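Ornithine carbamoyltransferase (Gloeobacter violaceus, PDB 3GD5) probably catalyses the reversible transfer of the carbamoyl group from carbamoyl phosphate to L-ornithine, giving L-citrulline and phosphate in arginine biosynthesis. Local coordinates at residues 139-142 with 143-147; 20-24 with 25-29; 204-208 with 209-213. All coordinates share one frame; numbering follows the deposited sequence.

Contact 1 (139-142 with 143-147); sequences CQVV and ADLLT
The amide of Gln140 and the carboxylate of Asp144, one turn apart on helix 138-152, are two flat groups set at 27° to each other and joined by one hydrogen bond. Gln140 NE2 donates to Asp144 OD1 over 2.7 Å; the acceptor lies almost in the amide plane, while the N-H arrives on the syn side of OD1, somewhat out of the carboxylate plane. One face of the carboxylate is covered by the backbone: Gln140 O sits almost directly above Asp144 CG at 3.1 Å. Gln140 reaches the carboxylate because CG stands anti to the backbone N (chi1 174°) and the chain then bends at chi2, turning the amide along the helix toward Asp144. The amide oxygen of Gln140, OE1, accepts from Arg300 NE, and Asp144 OD2 is bonded to Tyr230 OH.

A third of a turn round the helix, Val141 and Leu145 run side by side and point the same way, CG1 of Val141 lying 4.0 Å from CD2 of Leu145. In the backbone of the same pair, Leu145 N donates to Val141 O over 2.8 Å, close to straight at 173°.

Gln140 and Arg300 both belong, by similarity, to the carbamoyl phosphate site. Asp144 probably serves as a second-shell residue: with Arg300 on OE1 and Asp144 on NE2, the rotation of the Gln140 amide is set from both ends. Glu296 OE1 lies close to Asp144 OD1, and this like charge could raise the proton affinity of the buried Asp144, while the N-H of Gln140 and the hydroxyl of Tyr230 would offset it.

Contact 2 (20-24 with 25-29); sequences DDLDE and AQLHA
Gln26 folds back over Asp23, and from CB to OE1 its side chain can be followed along partners in segment 20-24. Gln26 CB rests on Leu22, 3.8 Å from CD2. Its CG passes beside the Asp23 carboxylate, 3.2 Å from OD1. Beyond CG the chain is extended, which carries the amide across the aspartate at about a right angle, yet leaves the amide and carboxylate planes only 25° apart. At the tip, OE1 accepts from Asp23 N over 2.9 Å; the N-H lies in the carbonyl plane on a lone pair and the bond is fairly straight at 162°. The remaining atom, NE2, donates to the carbonyl O of Arg11.

Asp23 returns the bond. With CG placed between its own backbone N and carbonyl carbon (chi1 55°), the carboxylate swings over the first turn of the helix, and OD1 takes the N-H of Gln26 at 2.8 Å, nearly along the C-O axis.

The next carbonyl, Glu24 O, has two donors, both from His28 one turn further on: the backbone N at 3.3 Å and ring ND1 at 2.6 Å, reaching the oxygen from opposite faces of its plane. ND1 therefore carries a hydrogen, and this second bond limits the rotation of the imidazole. On the buried side Leu22 CD1 meets Leu27 CD1 at 4.0 Å, the two side chains crossing at about a right angle, and Leu27 packs onward against helix 168-180.

The reciprocal bonds of Asp23 and Gln26 make a capping box, with Asp23 as N-cap, and here it starts helix 24-39 in the carbamoyl phosphate-binding domain.

Contact 3 (204-208 with 209-213); sequences EIAGR and TGAEV
Ala206 faces the chain that leaves helix 196-209: its CB lies 4.2 Å from Ala211 CB and 3.9 Å from CG2 of Val213, whose side chain is directed back at the helix. The two alanines and the valine thus make the apolar part of the turn, and Ala211 O comes within 3.0 Å of Ala206 CB, a snug approach.

The two branches of Thr209 meet different residues. With chi1 at 60°, OG1 is put beside Ala206, 3.2 Å from its CA, and bonds onward to Ala178 O of helix 168-180, whereas CG2 lies 3.5 Å from Ile205 O. Arg208 starts away from the turn; its chain bends at chi3 (-77°), and NH1 forms a salt bridge with Glu24 of helix 24-39.

Three backbone N-H groups converge on Ala206 O. Gly210 N makes the main bond at 2.7 Å, and those from Thr209 N and Ala211 N are weak. The change of direction comes at Gly210, whose positive phi (80°) takes the chain out of the helix toward strand 213-216, outermost in its sheet within this chain. Several N-H groups gathered on one carbonyl oxygen would stabilise its partial negative charge, though two of the three bonds are weak.

Overall arrangement
From the N terminus, contact 2 comes first, where the chain turns into helix 24-39; contact 1 follows within helix 138-152, and contact 3 at the exit of helix 196-209. All three are local and lie in series, so none encloses or crosses another. Helix 24-39 touches both of the others: Leu27 CD2 of contact 2 packs on Leu145 CD2 of contact 1 at 4.0 Å, while Glu24 packs on Ile205 and Thr209 of contact 3. Contacts 1 and 3 do not touch, their nearest atoms being about 11 Å apart. Contact 2 therefore bridges helix 138-152 and helix 196-209, the latter part of the ornithine-binding domain.

Contact 1 (139-142 with 143-147)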
ATOM      1  N   CYS A 139      19.108 -24.899 -13.029  1.00 33.70           N
ATOM      2  CA  CYS A 139      20.095 -24.945 -11.966  1.00 33.01           C
ATOM      3  C   CYS A 139      19.692 -25.836 -10.820  1.00 32.80           C
ATOM      4  O   CYS A 139      20.539 -26.512 -10.251  1.00 32.67           O
ATOM      5  CB  CYS A 139      20.410 -23.534 -11.465  1.00 34.14           C
ATOM      6  SG  CYS A 139      21.312 -22.520 -12.707  1.00 37.13           S
ATOM      7  N   GLN A 140      18.407 -25.850 -10.481  1.00 32.24           N
ATOM      8  CA  GLN A 140      17.932 -26.703  -9.393  1.00 33.30           C
ATOM      9  C   GLN A 140      18.238 -28.161  -9.737  1.00 34.04           C
ATOM     10  O   GLN A 140      18.815 -28.902  -8.936  1.00 33.72           O
ATOM     11  CB  GLN A 140      16.423 -26.534  -9.201  1.00 31.10           C
ATOM     12  CG  GLN A 140      15.802 -27.494  -8.185  1.00 33.36           C
ATOM     13  CD  GLN A 140      16.344 -27.290  -6.785  1.00 35.21           C
ATOM     14  OE1 GLN A 140      16.333 -26.167  -6.260  1.00 34.20           O
ATOM     15  NE2 GLN A 140      16.824 -28.371  -6.167  1.00 30.17           N
ATOM     16  N   VAL A 141      17.854 -28.557 -10.943  1.00 34.41           N
ATOM     17  CA  VAL A 141      18.060 -29.920 -11.401  1.00 36.62           C
ATOM     18  C   VAL A 141      19.521 -30.347 -11.468  1.00 37.27           C
ATOM     19  O   VAL A 141      19.831 -31.486 -11.122  1.00 37.18           O
ATOM     20  CB  VAL A 141      17.366 -30.145 -12.771  1.00 38.60           C
ATOM     21  CG1 VAL A 141      17.809 -31.489 -13.400  1.00 37.20           C
ATOM     22  CG2 VAL A 141      15.857 -30.137 -12.567  1.00 36.03           C
ATOM     23  N   VAL A 142      20.421 -29.457 -11.896  1.00 37.56           N
ATOM     24  CA  VAL A 142      21.829 -29.827 -11.958  1.00 38.49           C
ATOM     25  C   VAL A 142      22.312 -30.110 -10.533  1.00 39.48           C
ATOM     26  O   VAL A 142      23.207 -30.930 -10.308  1.00 39.53           O
ATOM     27  CB  VAL A 142      22.714 -28.716 -12.622  1.00 39.23           C
ATOM     28  CG1 VAL A 142      22.115 -28.296 -13.967  1.00 34.31           C
ATOM     29  CG2 VAL A 142      22.852 -27.523 -11.708  1.00 43.71           C
ATOM     30  N   ALA A 143      21.699 -29.442  -9.565  1.00 38.52           N
ATOM     31  CA  ALA A 143      22.060 -29.645  -8.167  1.00 38.15           C
ATOM     32  C   ALA A 143      21.500 -30.983  -7.686  1.00 37.52           C
ATOM     33  O   ALA A 143      22.159 -31.722  -6.948  1.00 38.67           O
ATOM     34  CB  ALA A 143      21.509 -28.501  -7.303  1.00 37.67           C
ATOM     35  N   ASP A 144      20.286 -31.301  -8.113  1.00 37.29           N
ATOM     36  CA  ASP A 144      19.658 -32.551  -7.710  1.00 39.09           C
ATOM     37  C   ASP A 144      20.440 -33.736  -8.271  1.00 40.62           C
ATOM     38  O   ASP A 144      20.735 -34.695  -7.548  1.00 41.70           O
ATOM     39  CB  ASP A 144      18.206 -32.601  -8.204  1.00 38.23           C
ATOM     40  CG  ASP A 144      17.389 -31.392  -7.750  1.00 38.18           C
ATOM     41  OD1 ASP A 144      17.535 -30.970  -6.575  1.00 36.57           O
ATOM     42  OD2 ASP A 144      16.591 -30.880  -8.564  1.00 35.00           O
ATOM     43  N   LEU A 145      20.768 -33.654  -9.560  1.00 40.73           N
ATOM     44  CA  LEU A 145      21.516 -34.692 -10.263  1.00 42.11           C
ATOM     45  C   LEU A 145      22.840 -34.946  -9.555  1.00 44.38           C
ATOM     46  O   LEU A 145      23.221 -36.091  -9.331  1.00 45.14           O
ATOM     47  CB  LEU A 145      21.766 -34.253 -11.707  1.00 40.13           C
ATOM     48  CG  LEU A 145      21.012 -34.926 -12.863  1.00 41.06           C
ATOM     49  CD1 LEU A 145      19.628 -35.376 -12.453  1.00 41.32           C
ATOM     50  CD2 LEU A 145      20.947 -33.951 -14.030  1.00 38.92           C
ATOM     51  N   LEU A 146      23.520 -33.863  -9.191  1.00 45.55           N
ATOM     52  CA  LEU A 146      24.800 -33.921  -8.498  1.00 45.51           C
ATOM     53  C   LEU A 146      24.621 -34.557  -7.120  1.00 46.18           C
ATOM     54  O   LEU A 146      25.530 -35.195  -6.589  1.00 46.76           O
ATOM     55  CB  LEU A 146      25.355 -32.503  -8.346  1.00 48.40           C
ATOM     56  CG  LEU A 146      26.856 -32.246  -8.201  1.00 50.26           C
ATOM     57  CD1 LEU A 146      27.058 -30.759  -7.942  1.00 51.60           C
ATOM     58  CD2 LEU A 146      27.446 -33.056  -7.061  1.00 52.04           C
ATOM     59  N   THR A 147      23.442 -34.379  -6.539  1.00 44.83           N
ATOM     60  CA  THR A 147      23.169 -34.946  -5.230  1.00 44.87           C
ATOM     61  C   THR A 147      22.917 -36.444  -5.364  1.00 45.52           C
ATOM     62  O   THR A 147      23.408 -37.229  -4.561  1.00 43.90           O
ATOM     63  CB  THR A 147      21.943 -34.283  -4.572  1.00 43.98           C
ATOM     64  OG1 THR A 147      22.154 -32.867  -4.488  1.00 43.19           O
ATOM     65  CG2 THR A 147      21.725 -34.841  -3.164  1.00 42.67           C
TER

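Contact 2 (20-24 with 25-29)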
ATOM      1  N   ASP A  20      17.648 -28.056 -21.690  1.00 42.94           N
ATOM      2  CA  ASP A  20      17.840 -28.594 -23.028  1.00 43.97           C
ATOM      3  C   ASP A  20      18.857 -27.795 -23.843  1.00 44.67           C
ATOM      4  O   ASP A  20      18.993 -28.001 -25.049  1.00 44.92           O
ATOM      5  CB  ASP A  20      16.505 -28.651 -23.771  1.00 42.78           C
ATOM      6  CG  ASP A  20      16.510 -29.678 -24.894  1.00 44.30           C
ATOM      7  OD1 ASP A  20      17.240 -30.685 -24.778  1.00 41.09           O
ATOM      8  OD2 ASP A  20      15.772 -29.488 -25.883  1.00 45.90           O
ATOM      9  N   ASP A  21      19.562 -26.880 -23.185  1.00 44.21           N
ATOM     10  CA  ASP A  21      20.584 -26.084 -23.858  1.00 44.71           C
ATOM     11  C   ASP A  21      21.883 -26.851 -23.735  1.00 44.39           C
ATOM     12  O   ASP A  21      22.903 -26.479 -24.305  1.00 44.80           O
ATOM     13  CB  ASP A  21      20.746 -24.708 -23.198  1.00 45.06           C
ATOM     14  CG  ASP A  21      19.594 -23.778 -23.502  1.00 45.87           C
ATOM     15  OD1 ASP A  21      18.736 -24.148 -24.330  1.00 47.37           O
ATOM     16  OD2 ASP A  21      19.550 -22.674 -22.922  1.00 45.47           O
ATOM     17  N   LEU A  22      21.829 -27.927 -22.963  1.00 45.46           N
ATOM     18  CA  LEU A  22      22.985 -28.780 -22.745  1.00 45.17           C
ATOM     19  C   LEU A  22      22.638 -30.142 -23.295  1.00 46.23           C
ATOM     20  O   LEU A  22      21.605 -30.701 -22.935  1.00 46.26           O
ATOM     21  CB  LEU A  22      23.264 -28.939 -21.249  1.00 45.28           C
ATOM     22  CG  LEU A  22      23.542 -27.723 -20.363  1.00 45.40           C
ATOM     23  CD1 LEU A  22      23.264 -28.096 -18.916  1.00 45.69           C
ATOM     24  CD2 LEU A  22      24.976 -27.254 -20.542  1.00 43.84           C
ATOM     25  N   ASP A  23      23.470 -30.677 -24.181  1.00 48.12           N
ATOM     26  CA  ASP A  23      23.207 -32.016 -24.687  1.00 48.16           C
ATOM     27  C   ASP A  23      23.737 -32.948 -23.595  1.00 48.27           C
ATOM     28  O   ASP A  23      24.243 -32.477 -22.572  1.00 47.33           O
ATOM     29  CB  ASP A  23      23.918 -32.269 -26.030  1.00 48.88           C
ATOM     30  CG  ASP A  23      25.418 -32.009 -25.979  1.00 49.14           C
ATOM     31  OD1 ASP A  23      26.088 -32.438 -25.013  1.00 50.80           O
ATOM     32  OD2 ASP A  23      25.934 -31.384 -26.930  1.00 50.72           O
ATOM     33  N   GLU A  24      23.622 -34.257 -23.792  1.00 48.88           N
ATOM     34  CA  GLU A  24      24.097 -35.203 -22.788  1.00 49.26           C
ATOM     35  C   GLU A  24      25.553 -34.959 -22.404  1.00 48.29           C
ATOM     36  O   GLU A  24      25.908 -35.017 -21.229  1.00 49.88           O
ATOM     37  CB  GLU A  24      23.950 -36.644 -23.283  1.00 50.90           C
ATOM     38  CG  GLU A  24      22.543 -37.038 -23.701  1.00 53.66           C
ATOM     39  CD  GLU A  24      22.186 -36.553 -25.093  1.00 55.26           C
ATOM     40  OE1 GLU A  24      21.060 -36.839 -25.547  1.00 57.04           O
ATOM     41  OE2 GLU A  24      23.027 -35.889 -25.737  1.00 54.81           O
ATOM     42  N   ALA A  25      26.391 -34.679 -23.395  1.00 47.01           N
ATOM     43  CA  ALA A  25      27.813 -34.444 -23.156  1.00 46.40           C
ATOM     44  C   ALA A  25      28.103 -33.195 -22.323  1.00 45.76           C
ATOM     45  O   ALA A  25      28.952 -33.201 -21.439  1.00 45.54           O
ATOM     46  CB  ALA A  25      28.550 -34.359 -24.491  1.00 45.20           C
ATOM     47  N   GLN A  26      27.403 -32.114 -22.613  1.00 47.22           N
ATOM     48  CA  GLN A  26      27.625 -30.881 -21.881  1.00 48.15           C
ATOM     49  C   GLN A  26      27.145 -30.993 -20.429  1.00 48.38           C
ATOM     50  O   GLN A  26      27.767 -30.445 -19.515  1.00 48.19           O
ATOM     51  CB  GLN A  26      26.934 -29.743 -22.623  1.00 48.71           C
ATOM     52  CG  GLN A  26      27.415 -29.655 -24.069  1.00 48.20           C
ATOM     53  CD  GLN A  26      26.657 -28.640 -24.897  1.00 47.19           C
ATOM     54  OE1 GLN A  26      25.438 -28.726 -25.037  1.00 46.63           O
ATOM     55  NE2 GLN A  26      27.380 -27.674 -25.459  1.00 46.23           N
ATOM     56  N   LEU A  27      26.062 -31.731 -20.214  1.00 47.83           N
ATOM     57  CA  LEU A  27      25.530 -31.896 -18.872  1.00 48.47           C
ATOM     58  C   LEU A  27      26.519 -32.629 -17.975  1.00 50.95           C
ATOM     59  O   LEU A  27      26.732 -32.237 -16.819  1.00 50.74           O
ATOM     60  CB  LEU A  27      24.197 -32.649 -18.915  1.00 47.96           C
ATOM     61  CG  LEU A  27      23.508 -32.874 -17.562  1.00 48.62           C
ATOM     62  CD1 LEU A  27      23.376 -31.545 -16.814  1.00 46.19           C
ATOM     63  CD2 LEU A  27      22.141 -33.519 -17.785  1.00 46.02           C
ATOM     64  N   HIS A  28      27.129 -33.691 -18.503  1.00 52.18           N
ATOM     65  CA  HIS A  28      28.098 -34.462 -17.725  1.00 51.45           C
ATOM     66  C   HIS A  28      29.323 -33.624 -17.376  1.00 50.58           C
ATOM     67  O   HIS A  28      29.806 -33.652 -16.239  1.00 50.38           O
ATOM     68  CB  HIS A  28      28.526 -35.723 -18.484  1.00 54.76           C
ATOM     69  CG  HIS A  28      27.478 -36.793 -18.519  1.00 57.36           C
ATOM     70  ND1 HIS A  28      26.606 -36.951 -19.575  1.00 59.40           N
ATOM     71  CD2 HIS A  28      27.130 -37.729 -17.603  1.00 58.75           C
ATOM     72  CE1 HIS A  28      25.764 -37.934 -19.308  1.00 60.15           C
ATOM     73  NE2 HIS A  28      26.061 -38.423 -18.117  1.00 58.96           N
ATOM     74  N   ALA A  29      29.825 -32.876 -18.352  1.00 48.54           N
ATOM     75  CA  ALA A  29      30.987 -32.028 -18.115  1.00 47.96           C
ATOM     76  C   ALA A  29      30.675 -31.077 -16.959  1.00 48.14           C
ATOM     77  O   ALA A  29      31.457 -30.935 -16.015  1.00 47.74           O
ATOM     78  CB  ALA A  29      31.320 -31.240 -19.371  1.00 47.74           C
TER

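Contact 3 (204-208 with 209-213)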
ATOM      1  N   GLU A 204      12.210 -38.447 -26.360  1.00 57.22           N
ATOM      2  CA  GLU A 204      13.113 -38.474 -27.503  1.00 59.07           C
ATOM      3  C   GLU A 204      14.553 -38.628 -27.016  1.00 59.54           C
ATOM      4  O   GLU A 204      15.325 -39.411 -27.567  1.00 60.88           O
ATOM      5  CB  GLU A 204      12.974 -37.183 -28.313  1.00 61.09           C
ATOM      6  CG  GLU A 204      13.962 -37.054 -29.469  1.00 65.41           C
ATOM      7  CD  GLU A 204      13.893 -35.699 -30.157  1.00 67.82           C
ATOM      8  OE1 GLU A 204      14.683 -35.464 -31.098  1.00 69.08           O
ATOM      9  OE2 GLU A 204      13.050 -34.864 -29.759  1.00 69.36           O
ATOM     10  N   ILE A 205      14.909 -37.876 -25.978  1.00 58.67           N
ATOM     11  CA  ILE A 205      16.252 -37.931 -25.416  1.00 58.19           C
ATOM     12  C   ILE A 205      16.513 -39.291 -24.783  1.00 58.24           C
ATOM     13  O   ILE A 205      17.591 -39.864 -24.935  1.00 58.16           O
ATOM     14  CB  ILE A 205      16.448 -36.868 -24.314  1.00 59.07           C
ATOM     15  CG1 ILE A 205      16.295 -35.462 -24.898  1.00 58.40           C
ATOM     16  CG2 ILE A 205      17.823 -37.040 -23.663  1.00 57.20           C
ATOM     17  CD1 ILE A 205      17.412 -35.082 -25.817  1.00 62.32           C
ATOM     18  N   ALA A 206      15.519 -39.789 -24.056  1.00 57.88           N
ATOM     19  CA  ALA A 206      15.621 -41.067 -23.368  1.00 58.95           C
ATOM     20  C   ALA A 206      15.782 -42.218 -24.355  1.00 60.13           C
ATOM     21  O   ALA A 206      16.349 -43.265 -24.021  1.00 59.44           O
ATOM     22  CB  ALA A 206      14.390 -41.284 -22.504  1.00 57.10           C
ATOM     23  N   GLY A 207      15.283 -42.014 -25.570  1.00 60.61           N
ATOM     24  CA  GLY A 207      15.378 -43.041 -26.587  1.00 62.64           C
ATOM     25  C   GLY A 207      16.819 -43.362 -26.922  1.00 63.54           C
ATOM     26  O   GLY A 207      17.140 -44.485 -27.310  1.00 64.27           O
ATOM     27  N   ARG A 208      17.690 -42.374 -26.753  1.00 63.96           N
ATOM     28  CA  ARG A 208      19.101 -42.542 -27.055  1.00 64.19           C
ATOM     29  C   ARG A 208      19.935 -42.842 -25.818  1.00 64.58           C
ATOM     30  O   ARG A 208      21.078 -43.283 -25.923  1.00 66.29           O
ATOM     31  CB  ARG A 208      19.623 -41.286 -27.757  1.00 65.40           C
ATOM     32  CG  ARG A 208      18.828 -40.944 -29.013  1.00 68.84           C
ATOM     33  CD  ARG A 208      19.404 -39.772 -29.811  1.00 71.94           C
ATOM     34  NE  ARG A 208      19.108 -38.461 -29.231  1.00 73.50           N
ATOM     35  CZ  ARG A 208      19.784 -37.910 -28.228  1.00 74.39           C
ATOM     36  NH1 ARG A 208      20.808 -38.551 -27.678  1.00 74.83           N
ATOM     37  NH2 ARG A 208      19.442 -36.708 -27.782  1.00 74.08           N
ATOM     38  N   THR A 209      19.365 -42.617 -24.641  1.00 64.15           N
ATOM     39  CA  THR A 209      20.097 -42.871 -23.405  1.00 63.33           C
ATOM     40  C   THR A 209      19.645 -44.169 -22.755  1.00 62.69           C
ATOM     41  O   THR A 209      20.277 -44.657 -21.821  1.00 61.16           O
ATOM     42  CB  THR A 209      19.918 -41.715 -22.403  1.00 63.66           C
ATOM     43  OG1 THR A 209      18.528 -41.564 -22.088  1.00 63.33           O
ATOM     44  CG2 THR A 209      20.450 -40.415 -22.995  1.00 62.02           C
ATOM     45  N   GLY A 210      18.542 -44.719 -23.254  1.00 63.41           N
ATOM     46  CA  GLY A 210      18.030 -45.969 -22.722  1.00 63.58           C
ATOM     47  C   GLY A 210      17.237 -45.846 -21.434  1.00 64.24           C
ATOM     48  O   GLY A 210      17.051 -46.836 -20.719  1.00 64.26           O
ATOM     49  N   ALA A 211      16.778 -44.637 -21.125  1.00 63.25           N
ATOM     50  CA  ALA A 211      15.992 -44.410 -19.917  1.00 62.26           C
ATOM     51  C   ALA A 211      14.536 -44.376 -20.338  1.00 61.44           C
ATOM     52  O   ALA A 211      14.238 -44.137 -21.503  1.00 61.59           O
ATOM     53  CB  ALA A 211      16.383 -43.082 -19.273  1.00 62.32           C
ATOM     54  N   GLU A 212      13.624 -44.630 -19.409  1.00 60.97           N
ATOM     55  CA  GLU A 212      12.216 -44.586 -19.768  1.00 60.44           C
ATOM     56  C   GLU A 212      11.538 -43.410 -19.075  1.00 58.56           C
ATOM     57  O   GLU A 212      11.854 -43.081 -17.932  1.00 58.18           O
ATOM     58  CB  GLU A 212      11.513 -45.904 -19.417  1.00 62.21           C
ATOM     59  CG  GLU A 212      11.233 -46.121 -17.948  1.00 66.24           C
ATOM     60  CD  GLU A 212      10.322 -47.314 -17.706  1.00 68.25           C
ATOM     61  OE1 GLU A 212       9.310 -47.452 -18.435  1.00 68.54           O
ATOM     62  OE2 GLU A 212      10.608 -48.105 -16.780  1.00 69.33           O
ATOM     63  N   VAL A 213      10.615 -42.776 -19.788  1.00 57.04           N
ATOM     64  CA  VAL A 213       9.881 -41.625 -19.286  1.00 54.81           C
ATOM     65  C   VAL A 213       8.397 -41.945 -19.187  1.00 54.84           C
ATOM     66  O   VAL A 213       7.794 -42.423 -20.146  1.00 54.19           O
ATOM     67  CB  VAL A 213      10.061 -40.409 -20.223  1.00 53.99           C
ATOM     68  CG1 VAL A 213       9.147 -39.268 -19.788  1.00 51.59           C
ATOM     69  CG2 VAL A 213      11.516 -39.968 -20.221  1.00 50.59           C
TER